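PDB 6WPX: BlEst2 from Bacillus licheniformis, which probably hydrolyses ester bonds as a lipase-like esterase, captured here in its propeptide form, whose C-terminal domain has autoinhibitory effects. Local coordinates for residues M91-L102 against I123-A134; P147-Y158 against Q171-T181. One frame throughout, in Å; residues are numbered along the deposited sequence.

Contact 1. Residues M91-L102 against I123-A134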
loop_
_atom_site.group_PDB
_atom_site.type_symbol
_atom_site.label_atom_id
_atom_site.label_comp_id
_atom_site.label_asym_id
_atom_site.label_seq_id
_atom_site.Cartn_x
_atom_site.Cartn_y
_atom_site.Cartn_z
ATOM N N MET A 91 9.529 10.427 -4.030
ATOM C CA MET A 91 8.746 11.686 -4.047
ATOM C C MET A 91 9.691 12.889 -4.151
ATOM O O MET A 91 9.238 13.940 -4.572
ATOM C CB MET A 91 7.812 11.810 -2.840
ATOM C CG MET A 91 8.468 12.104 -1.527
ATOM S SD MET A 91 9.259 10.713 -0.722
ATOM C CE MET A 91 7.853 9.889 0.007
ATOM N N GLN A 92 10.964 12.706 -3.774
ATOM C CA GLN A 92 11.931 13.796 -3.871
ATOM C C GLN A 92 12.283 14.055 -5.349
ATOM O O GLN A 92 12.172 15.184 -5.807
ATOM C CB GLN A 92 13.185 13.513 -3.018
ATOM C CG GLN A 92 14.197 14.673 -3.035
ATOM C CD GLN A 92 15.299 14.554 -2.001
ATOM O OE1 GLN A 92 15.838 13.477 -1.726
ATOM N NE2 GLN A 92 15.691 15.678 -1.435
ATOM N N ASP A 93 12.676 13.005 -6.086
ATOM C CA ASP A 93 13.019 13.122 -7.511
ATOM C C ASP A 93 11.784 13.474 -8.303
ATOM O O ASP A 93 11.851 14.330 -9.188
ATOM C CB ASP A 93 13.620 11.828 -8.045
ATOM C CG ASP A 93 14.963 11.482 -7.428
ATOM O OD1 ASP A 93 15.693 12.416 -7.018
ATOM O OD2 ASP A 93 15.305 10.303 -7.406
ATOM N N ASN A 94 10.655 12.846 -7.974
ATOM C CA ASN A 94 9.397 13.155 -8.655
ATOM C C ASN A 94 8.882 14.544 -8.328
ATOM O O ASN A 94 8.423 15.238 -9.222
ATOM C CB ASN A 94 8.356 12.079 -8.428
ATOM C CG ASN A 94 8.497 10.974 -9.438
ATOM O OD1 ASN A 94 9.390 11.006 -10.289
ATOM N ND2 ASN A 94 7.607 10.003 -9.406
ATOM N N GLY A 95 9.029 14.963 -7.077
ATOM C CA GLY A 95 8.671 16.301 -6.622
ATOM C C GLY A 95 9.515 17.354 -7.311
ATOM O O GLY A 95 8.972 18.355 -7.781
ATOM N N ALA A 96 10.851 17.127 -7.426
ATOM C CA ALA A 96 11.729 18.093 -8.113
ATOM C C ALA A 96 11.356 18.224 -9.603
ATOM O O ALA A 96 11.235 19.337 -10.095
ATOM C CB ALA A 96 13.192 17.704 -7.952
ATOM N N MET A 97 11.116 17.107 -10.271
ATOM C CA MET A 97 10.725 17.088 -11.691
ATOM C C MET A 97 9.339 17.733 -11.869
ATOM O O MET A 97 9.205 18.584 -12.726
ATOM C CB MET A 97 10.691 15.660 -12.222
ATOM C CG MET A 97 10.169 15.547 -13.608
ATOM S SD MET A 97 10.141 13.896 -14.215
ATOM C CE MET A 97 11.873 13.642 -14.560
ATOM N N LEU A 98 8.350 17.314 -11.082
ATOM C CA LEU A 98 7.008 17.888 -11.200
ATOM C C LEU A 98 7.056 19.397 -10.991
ATOM O O LEU A 98 6.481 20.122 -11.793
ATOM C CB LEU A 98 6.038 17.207 -10.224
ATOM C CG LEU A 98 4.563 17.671 -10.234
ATOM C CD1 LEU A 98 3.904 17.519 -11.638
ATOM C CD2 LEU A 98 3.773 16.881 -9.213
ATOM N N ALA A 99 7.798 19.871 -9.966
ATOM C CA ALA A 99 7.947 21.301 -9.684
ATOM C C ALA A 99 8.541 22.058 -10.873
ATOM O O ALA A 99 8.046 23.138 -11.214
ATOM C CB ALA A 99 8.811 21.505 -8.458
ATOM N N ALA A 100 9.585 21.480 -11.513
ATOM C CA ALA A 100 10.251 22.071 -12.679
ATOM C C ALA A 100 9.283 22.175 -13.865
ATOM O O ALA A 100 9.207 23.233 -14.492
ATOM C CB ALA A 100 11.473 21.250 -13.058
ATOM N N LYS A 101 8.481 21.115 -14.118
ATOM C CA LYS A 101 7.529 21.114 -15.234
ATOM C C LYS A 101 6.310 21.950 -14.955
ATOM O O LYS A 101 5.760 22.509 -15.895
ATOM C CB LYS A 101 7.150 19.687 -15.685
ATOM C CG LYS A 101 8.344 18.746 -15.975
ATOM C CD LYS A 101 9.265 19.247 -17.101
ATOM C CE LYS A 101 10.486 18.367 -17.276
ATOM N NZ LYS A 101 11.272 18.817 -18.443
ATOM N N LEU A 102 5.899 22.085 -13.672
ATOM C CA LEU A 102 4.748 22.923 -13.309
ATOM C C LEU A 102 5.024 24.386 -13.654
ATOM O O LEU A 102 4.110 25.098 -14.037
ATOM C CB LEU A 102 4.330 22.759 -11.843
ATOM C CG LEU A 102 3.614 21.447 -11.486
ATOM C CD1 LEU A 102 3.504 21.303 -9.971
ATOM C CD2 LEU A 102 2.235 21.371 -12.131
ATOM N N ILE A 123 1.620 12.160 -3.424
ATOM C CA ILE A 123 2.797 12.375 -2.562
ATOM C C ILE A 123 3.825 13.196 -3.345
ATOM O O ILE A 123 4.348 14.168 -2.802
ATOM C CB ILE A 123 3.420 11.060 -2.016
ATOM C CG1 ILE A 123 2.371 10.170 -1.287
ATOM C CG2 ILE A 123 4.617 11.368 -1.089
ATOM C CD1 ILE A 123 2.930 8.695 -1.107
ATOM N N ASP A 124 4.098 12.816 -4.622
ATOM C CA ASP A 124 5.018 13.562 -5.503
ATOM C C ASP A 124 4.508 15.007 -5.616
ATOM O O ASP A 124 5.295 15.951 -5.667
ATOM C CB ASP A 124 5.039 12.943 -6.917
ATOM C CG ASP A 124 5.472 11.496 -7.009
ATOM O OD1 ASP A 124 6.130 11.004 -6.050
ATOM O OD2 ASP A 124 5.239 10.880 -8.069
ATOM N N SER A 125 3.177 15.159 -5.671
ATOM C CA SER A 125 2.522 16.462 -5.769
ATOM C C SER A 125 2.832 17.334 -4.584
ATOM O O SER A 125 3.225 18.487 -4.775
ATOM C CB SER A 125 1.016 16.305 -5.951
ATOM O OG SER A 125 0.802 15.766 -7.242
ATOM N N GLN A 126 2.689 16.789 -3.366
ATOM C CA GLN A 126 2.974 17.534 -2.132
ATOM C C GLN A 126 4.405 17.890 -2.049
ATOM O O GLN A 126 4.717 18.997 -1.635
ATOM C CB GLN A 126 2.609 16.742 -0.887
ATOM C CG GLN A 126 1.228 16.996 -0.394
ATOM C CD GLN A 126 1.159 16.761 1.095
ATOM O OE1 GLN A 126 1.641 15.747 1.597
ATOM N NE2 GLN A 126 0.523 17.665 1.823
ATOM N N SER A 127 5.286 16.951 -2.416
ATOM C CA SER A 127 6.719 17.195 -2.423
ATOM C C SER A 127 7.027 18.358 -3.368
ATOM O O SER A 127 7.765 19.258 -2.978
ATOM C CB SER A 127 7.470 15.945 -2.856
ATOM O OG SER A 127 8.835 16.261 -3.050
ATOM N N ALA A 128 6.454 18.348 -4.600
ATOM C CA ALA A 128 6.659 19.425 -5.572
ATOM C C ALA A 128 6.265 20.753 -4.954
ATOM O O ALA A 128 7.066 21.681 -4.959
ATOM C CB ALA A 128 5.825 19.185 -6.833
ATOM N N LEU A 129 5.080 20.831 -4.360
ATOM C CA LEU A 129 4.589 22.094 -3.801
ATOM C C LEU A 129 5.296 22.568 -2.549
ATOM O O LEU A 129 5.637 23.741 -2.456
ATOM C CB LEU A 129 3.086 21.988 -3.547
ATOM C CG LEU A 129 2.201 22.416 -4.717
ATOM C CD1 LEU A 129 2.306 21.481 -5.872
ATOM C CD2 LEU A 129 0.787 22.454 -4.299
ATOM N N ILE A 130 5.474 21.668 -1.573
ATOM C CA ILE A 130 6.038 22.033 -0.283
ATOM C C ILE A 130 7.575 22.055 -0.277
ATOM O O ILE A 130 8.159 23.053 0.117
ATOM C CB ILE A 130 5.426 21.109 0.809
ATOM C CG1 ILE A 130 3.908 21.445 0.984
ATOM C CG2 ILE A 130 6.220 21.197 2.139
ATOM C CD1 ILE A 130 3.037 20.421 1.665
ATOM N N HIS A 131 8.219 20.976 -0.694
ATOM C CA HIS A 131 9.673 20.859 -0.647
ATOM C C HIS A 131 10.381 21.391 -1.909
ATOM O O HIS A 131 11.592 21.599 -1.879
ATOM C CB HIS A 131 10.072 19.412 -0.322
ATOM C CG HIS A 131 9.445 18.911 0.946
ATOM N ND1 HIS A 131 9.755 19.468 2.176
ATOM C CD2 HIS A 131 8.524 17.939 1.131
ATOM C CE1 HIS A 131 9.050 18.797 3.069
ATOM N NE2 HIS A 131 8.293 17.868 2.489
ATOM N N HIS A 132 9.635 21.653 -2.998
ATOM C CA HIS A 132 10.258 22.176 -4.226
ATOM C C HIS A 132 9.590 23.442 -4.696
ATOM O O HIS A 132 9.689 23.804 -5.867
ATOM C CB HIS A 132 10.338 21.097 -5.319
ATOM C CG HIS A 132 11.186 19.949 -4.903
ATOM N ND1 HIS A 132 10.644 18.859 -4.246
ATOM C CD2 HIS A 132 12.525 19.798 -4.971
ATOM C CE1 HIS A 132 11.669 18.073 -3.961
ATOM N NE2 HIS A 132 12.813 18.588 -4.399
ATOM N N ASN A 133 8.874 24.103 -3.772
ATOM C CA ASN A 133 8.222 25.415 -3.937
ATOM C C ASN A 133 7.317 25.571 -5.179
ATOM O O ASN A 133 7.181 26.685 -5.698
ATOM C CB ASN A 133 9.299 26.520 -3.915
ATOM C CG ASN A 133 10.223 26.404 -2.736
ATOM O OD1 ASN A 133 9.797 26.460 -1.583
ATOM N ND2 ASN A 133 11.492 26.157 -3.000
ATOM N N ALA A 134 6.690 24.464 -5.643
ATOM C CA ALA A 134 5.768 24.529 -6.788
ATOM C C ALA A 134 4.415 25.168 -6.436
ATOM O O ALA A 134 3.601 25.387 -7.339
ATOM C CB ALA A 134 5.555 23.150 -7.392
#
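Ser127 and Asn94 supply the two hydrogen bonds that join helix 91-102 to helix 123-131. With its hydroxyl swung opposite its own nitrogen (chi1 171°), Ser127 OG donates to Met91 O at 2.8 Å; Gly95 N reaches the same oxygen from the other face of its plane, so two donors grip it. Asn94 ND2 meets Asp124 OD2 at 2.9 Å, from above the carboxylate, the two flat groups standing 84° apart. An amide suits this place because ND2 can also serve His86 O, while Asp124 OD1 forms a salt bridge with Lys120.

Backbone meets backbone where Gly95 CA lies 3.9 Å from Ala128 CA. Here Ala128 CA offers its hydrogen to Gly95 O at 3.4 Å, and Gly95 CA does likewise to Asp124 O. A side chain on Gly95 would run into Ser127 OG, consistent with the small Gly95 and Ala128 allowing the helix axes to approach to 7.3 Å, crossing at -64°.

The His132 ring lies with one face over the Gly95-Ala96 peptide, Ala96 N standing 3.6 Å above its plane, and the Ala96 methyl makes a CH-pi contact with it. ND1 donates to Ser127 O. Exchanging His132 for an alanine would probably uncover this turn of helix 91-102 and deprive Ser127 O of its imidazole donor.

Apolar contacts fill the rest. Met91 CB lies against Ile123 CG2, and the bends in the chain bring CE back onto the same methyl; Ala99 CB touches His132 CB at 3.5 Å and also the methyls of Ala128 and Ala134. Leu98 CD2 lies on Ser125 CA, and Leu102 CD1 meets Ala134 CB at 3.8 Å.

Met184 and Phe187 of helix 181-191 pack on Met91, whereas Leu102 and Leu129 rest on strands 113-118 and 138-144 of the central sheet.

Contact 2. Residues P147-Y158 against Q171-T181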
loop_
_atom_site.group_PDB
_atom_site.type_symbol
_atom_site.label_atom_id
_atom_site.label_comp_id
_atom_site.label_asym_id
_atom_site.label_seq_id
_atom_site.Cartn_x
_atom_site.Cartn_y
_atom_site.Cartn_z
ATOM N N PRO A 147 -1.541 6.985 -0.918
ATOM C CA PRO A 147 -1.110 6.537 0.416
ATOM C C PRO A 147 -0.272 7.611 1.125
ATOM O O PRO A 147 0.938 7.444 1.301
ATOM C CB PRO A 147 -0.315 5.262 0.123
ATOM C CG PRO A 147 0.256 5.480 -1.266
ATOM C CD PRO A 147 -0.709 6.399 -1.992
ATOM N N HIS A 148 -0.927 8.709 1.569
ATOM C CA HIS A 148 -0.234 9.782 2.303
ATOM C C HIS A 148 0.446 9.254 3.586
ATOM O O HIS A 148 1.425 9.848 4.023
ATOM C CB HIS A 148 -1.197 10.916 2.665
ATOM C CG HIS A 148 -1.702 11.666 1.467
ATOM N ND1 HIS A 148 -0.870 12.484 0.721
ATOM C CD2 HIS A 148 -2.944 11.687 0.929
ATOM C CE1 HIS A 148 -1.640 13.012 -0.213
ATOM N NE2 HIS A 148 -2.901 12.556 -0.127
ATOM N N HIS A 149 -0.077 8.155 4.185
ATOM C CA HIS A 149 0.523 7.577 5.398
ATOM C C HIS A 149 1.265 6.265 5.086
ATOM O O HIS A 149 1.624 5.527 5.984
ATOM C CB HIS A 149 -0.510 7.409 6.546
ATOM C CG HIS A 149 -1.160 8.705 6.950
ATOM N ND1 HIS A 149 -0.688 9.453 8.005
ATOM C CD2 HIS A 149 -2.176 9.371 6.367
ATOM C CE1 HIS A 149 -1.458 10.523 8.069
ATOM N NE2 HIS A 149 -2.359 10.528 7.100
ATOM N N GLY A 150 1.491 5.998 3.813
ATOM C CA GLY A 150 2.194 4.801 3.402
ATOM C C GLY A 150 1.318 3.620 3.054
ATOM O O GLY A 150 0.107 3.608 3.298
ATOM N N SER A 151 1.958 2.611 2.500
ATOM C CA SER A 151 1.330 1.389 2.064
ATOM C C SER A 151 1.811 0.196 2.901
ATOM O O SER A 151 3.019 -0.077 2.943
ATOM C CB SER A 151 1.653 1.158 0.592
ATOM O OG SER A 151 1.277 -0.163 0.250
ATOM N N GLN A 152 0.866 -0.508 3.562
ATOM C CA GLN A 152 1.195 -1.727 4.339
ATOM C C GLN A 152 1.648 -2.849 3.382
ATOM O O GLN A 152 2.380 -3.749 3.783
ATOM C CB GLN A 152 0.034 -2.194 5.232
ATOM C CG GLN A 152 -0.361 -1.169 6.332
ATOM C CD GLN A 152 -1.497 -0.262 5.866
ATOM O OE1 GLN A 152 -1.670 0.011 4.665
ATOM N NE2 GLN A 152 -2.274 0.248 6.824
ATOM N N LEU A 153 1.247 -2.754 2.110
ATOM C CA LEU A 153 1.677 -3.694 1.075
ATOM C C LEU A 153 3.142 -3.424 0.714
ATOM O O LEU A 153 3.887 -4.369 0.460
ATOM C CB LEU A 153 0.763 -3.602 -0.141
ATOM C CG LEU A 153 -0.637 -4.213 0.076
ATOM C CD1 LEU A 153 -1.577 -3.819 -1.072
ATOM C CD2 LEU A 153 -0.542 -5.764 0.212
ATOM N N ALA A 154 3.568 -2.129 0.730
ATOM C CA ALA A 154 4.977 -1.809 0.526
ATOM C C ALA A 154 5.766 -2.329 1.736
ATOM O O ALA A 154 6.844 -2.866 1.540
ATOM C CB ALA A 154 5.184 -0.304 0.347
ATOM N N ASP A 155 5.202 -2.223 2.976
ATOM C CA ASP A 155 5.856 -2.747 4.183
ATOM C C ASP A 155 6.063 -4.233 4.024
ATOM O O ASP A 155 7.131 -4.742 4.368
ATOM C CB ASP A 155 5.016 -2.512 5.438
ATOM C CG ASP A 155 4.850 -1.061 5.776
ATOM O OD1 ASP A 155 5.538 -0.226 5.157
ATOM O OD2 ASP A 155 4.068 -0.757 6.695
ATOM N N LEU A 156 5.039 -4.918 3.488
ATOM C CA LEU A 156 5.077 -6.351 3.213
ATOM C C LEU A 156 6.168 -6.689 2.208
ATOM O O LEU A 156 6.965 -7.592 2.481
ATOM C CB LEU A 156 3.697 -6.884 2.745
ATOM C CG LEU A 156 3.642 -8.349 2.305
ATOM C CD1 LEU A 156 3.927 -9.314 3.481
ATOM C CD2 LEU A 156 2.276 -8.677 1.665
ATOM N N ALA A 157 6.223 -5.967 1.067
ATOM C CA ALA A 157 7.217 -6.169 0.004
ATOM C C ALA A 157 8.671 -6.062 0.504
ATOM O O ALA A 157 9.558 -6.710 -0.043
ATOM C CB ALA A 157 7.005 -5.153 -1.104
ATOM N N TYR A 158 8.918 -5.185 1.479
ATOM C CA TYR A 158 10.242 -4.947 2.038
ATOM C C TYR A 158 10.555 -5.816 3.264
ATOM O O TYR A 158 11.624 -5.684 3.854
ATOM C CB TYR A 158 10.410 -3.454 2.346
ATOM C CG TYR A 158 10.802 -2.704 1.104
ATOM C CD1 TYR A 158 9.846 -2.348 0.151
ATOM C CD2 TYR A 158 12.144 -2.443 0.815
ATOM C CE1 TYR A 158 10.210 -1.725 -1.040
ATOM C CE2 TYR A 158 12.519 -1.833 -0.385
ATOM C CZ TYR A 158 11.545 -1.470 -1.302
ATOM O OH TYR A 158 11.900 -0.851 -2.466
ATOM N N GLN A 171 10.463 -5.419 -7.725
ATOM C CA GLN A 171 9.572 -4.468 -7.062
ATOM C C GLN A 171 10.305 -3.596 -6.055
ATOM O O GLN A 171 9.692 -2.714 -5.458
ATOM C CB GLN A 171 8.331 -5.164 -6.448
ATOM C CG GLN A 171 8.596 -5.984 -5.194
ATOM C CD GLN A 171 7.389 -6.776 -4.765
ATOM O OE1 GLN A 171 7.317 -7.991 -4.955
ATOM N NE2 GLN A 171 6.412 -6.109 -4.170
ATOM N N LYS A 172 11.593 -3.849 -5.829
ATOM C CA LYS A 172 12.318 -2.982 -4.933
ATOM C C LYS A 172 12.983 -1.923 -5.773
ATOM O O LYS A 172 13.834 -2.208 -6.624
ATOM C CB LYS A 172 13.301 -3.718 -4.021
ATOM C CG LYS A 172 12.620 -4.530 -2.921
ATOM C CD LYS A 172 13.644 -5.339 -2.123
ATOM C CE LYS A 172 13.112 -5.666 -0.747
ATOM N NZ LYS A 172 13.940 -6.689 -0.052
ATOM N N ASN A 173 12.493 -0.708 -5.613
ATOM C CA ASN A 173 13.029 0.459 -6.273
ATOM C C ASN A 173 12.748 1.599 -5.317
ATOM O O ASN A 173 12.085 1.394 -4.297
ATOM C CB ASN A 173 12.412 0.668 -7.673
ATOM C CG ASN A 173 10.897 0.757 -7.691
ATOM O OD1 ASN A 173 10.288 1.459 -6.906
ATOM N ND2 ASN A 173 10.253 0.074 -8.610
ATOM N N ASP A 174 13.280 2.780 -5.625
ATOM C CA ASP A 174 13.156 3.955 -4.794
ATOM C C ASP A 174 11.711 4.351 -4.548
ATOM O O ASP A 174 11.432 4.831 -3.454
ATOM C CB ASP A 174 13.899 5.116 -5.438
ATOM C CG ASP A 174 15.417 5.044 -5.368
ATOM O OD1 ASP A 174 15.940 4.100 -4.740
ATOM O OD2 ASP A 174 16.075 5.976 -5.877
ATOM N N ALA A 175 10.807 4.172 -5.549
ATOM C CA ALA A 175 9.386 4.534 -5.431
ATOM C C ALA A 175 8.660 3.680 -4.433
ATOM O O ALA A 175 8.076 4.240 -3.511
ATOM C CB ALA A 175 8.684 4.507 -6.784
ATOM N N VAL A 176 8.757 2.336 -4.546
ATOM C CA VAL A 176 8.116 1.388 -3.612
ATOM C C VAL A 176 8.673 1.563 -2.192
ATOM O O VAL A 176 7.914 1.564 -1.228
ATOM C CB VAL A 176 8.193 -0.095 -4.104
ATOM C CG1 VAL A 176 7.422 -1.030 -3.162
ATOM C CG2 VAL A 176 7.649 -0.230 -5.534
ATOM N N TYR A 177 9.996 1.722 -2.080
ATOM C CA TYR A 177 10.719 1.962 -0.829
ATOM C C TYR A 177 10.140 3.177 -0.118
ATOM O O TYR A 177 9.973 3.133 1.097
ATOM C CB TYR A 177 12.189 2.256 -1.158
ATOM C CG TYR A 177 13.087 2.418 0.039
ATOM C CD1 TYR A 177 13.341 3.677 0.586
ATOM C CD2 TYR A 177 13.765 1.329 0.569
ATOM C CE1 TYR A 177 14.229 3.835 1.655
ATOM C CE2 TYR A 177 14.638 1.471 1.639
ATOM C CZ TYR A 177 14.887 2.725 2.164
ATOM O OH TYR A 177 15.783 2.804 3.196
ATOM N N SER A 178 9.900 4.285 -0.875
ATOM C CA SER A 178 9.391 5.538 -0.306
ATOM C C SER A 178 7.947 5.412 0.175
ATOM O O SER A 178 7.483 6.286 0.893
ATOM C CB SER A 178 9.533 6.698 -1.289
ATOM O OG SER A 178 8.591 6.637 -2.348
ATOM N N LEU A 179 7.248 4.328 -0.207
ATOM C CA LEU A 179 5.862 4.062 0.182
ATOM C C LEU A 179 5.718 3.294 1.508
ATOM O O LEU A 179 4.598 3.161 2.006
ATOM C CB LEU A 179 5.105 3.350 -0.949
ATOM C CG LEU A 179 4.895 4.186 -2.234
ATOM C CD1 LEU A 179 4.287 3.338 -3.312
ATOM C CD2 LEU A 179 4.016 5.394 -1.962
ATOM N N GLN A 180 6.831 2.800 2.086
ATOM C CA GLN A 180 6.775 2.112 3.389
ATOM C C GLN A 180 6.180 3.077 4.425
ATOM O O GLN A 180 6.442 4.285 4.366
ATOM C CB GLN A 180 8.167 1.669 3.842
ATOM C CG GLN A 180 8.720 0.555 2.975
ATOM C CD GLN A 180 10.153 0.264 3.295
ATOM O OE1 GLN A 180 10.479 -0.649 4.074
ATOM N NE2 GLN A 180 11.056 1.018 2.675
ATOM N N THR A 181 5.359 2.559 5.341
ATOM C CA THR A 181 4.665 3.406 6.324
ATOM C C THR A 181 5.633 4.120 7.265
ATOM O O THR A 181 5.343 5.228 7.705
ATOM C CB THR A 181 3.581 2.635 7.087
ATOM O OG1 THR A 181 4.185 1.548 7.776
ATOM C CG2 THR A 181 2.477 2.139 6.189
HETATM O O HOH W 1 3.050 6.683 7.803
HETATM O O HOH W 2 11.682 -8.017 1.040
#
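The Tyr158 ring is sandwiched between Lys172, whose CG lies 4.0 Å from the ring centroid over one face, and the Gln180 amide, stacked on the opposite face with the planes 24° apart. Val176 CG1 comes to the ring edge, 3.6 Å from Tyr158 CE1. Tyr177 turns its own edge toward the Tyr158 face in an offset edge-to-face pair, planes at 77°. Gln180 NE2 also lies over a face of Tyr177 and donates to Tyr177 O at 2.9 Å, in the carbonyl plane, which fixes the amide's rotation. A tyrosine suits this place because its flat ring fills the slot while OH accepts a weak bond from Asn173 N. Lys172 NZ bonds Tyr416 OH and shares a water with Ala157 O.

Asp155 holds the start of helix 181-191 with both oxygens, each through its syn lone pair: OD1 accepts from Thr181 N at 2.8 Å, and OD2 from Thr181 OG1, set between its backbone N and carbonyl carbon (chi1 60°), at 2.5 Å. Ser151 N donates almost straight to Leu179 O at 2.7 Å. At Gly150 a CB would clash with Thr181, and its positive phi suits a residue without one.

Pro147 to Gly150 form a type I beta turn; Ser151 OG then caps helix 152-157, and Asn173 OD1 caps helix 174-178 by accepting from Val176 N. The Pro-His-His-Gly-Ser sequence resembles one common in lipases of the alpha/beta-hydrolase fold. The helices that follow, before strand 201-205, are probably an insertion, against which Ser470 and Met446 of the C-terminal strands pack.

Overall arrangement
Contact 1 closes before contact 2 opens, and their centres lie about 19 Å apart in the same alpha/beta-hydrolase domain. Helices 91-109 and 121-131 of contact 1 pack on the mixed sheet beside strands 113-118 and 138-144; the latter strand leads into segment 147-158. The two contacts meet directly, Ile123 CD1 touching Leu179 CD2 at 3.6 Å. Helix 181-191 joins them further: contact 2 holds its first residue, and its Met184 packs on contact 1. Contact 2, nearer the centre of the chain, also faces strands 445-456 and 462-473, so it connects the hydrolase core with the C-terminal domain, consistent with that domain's autoinhibitory effect.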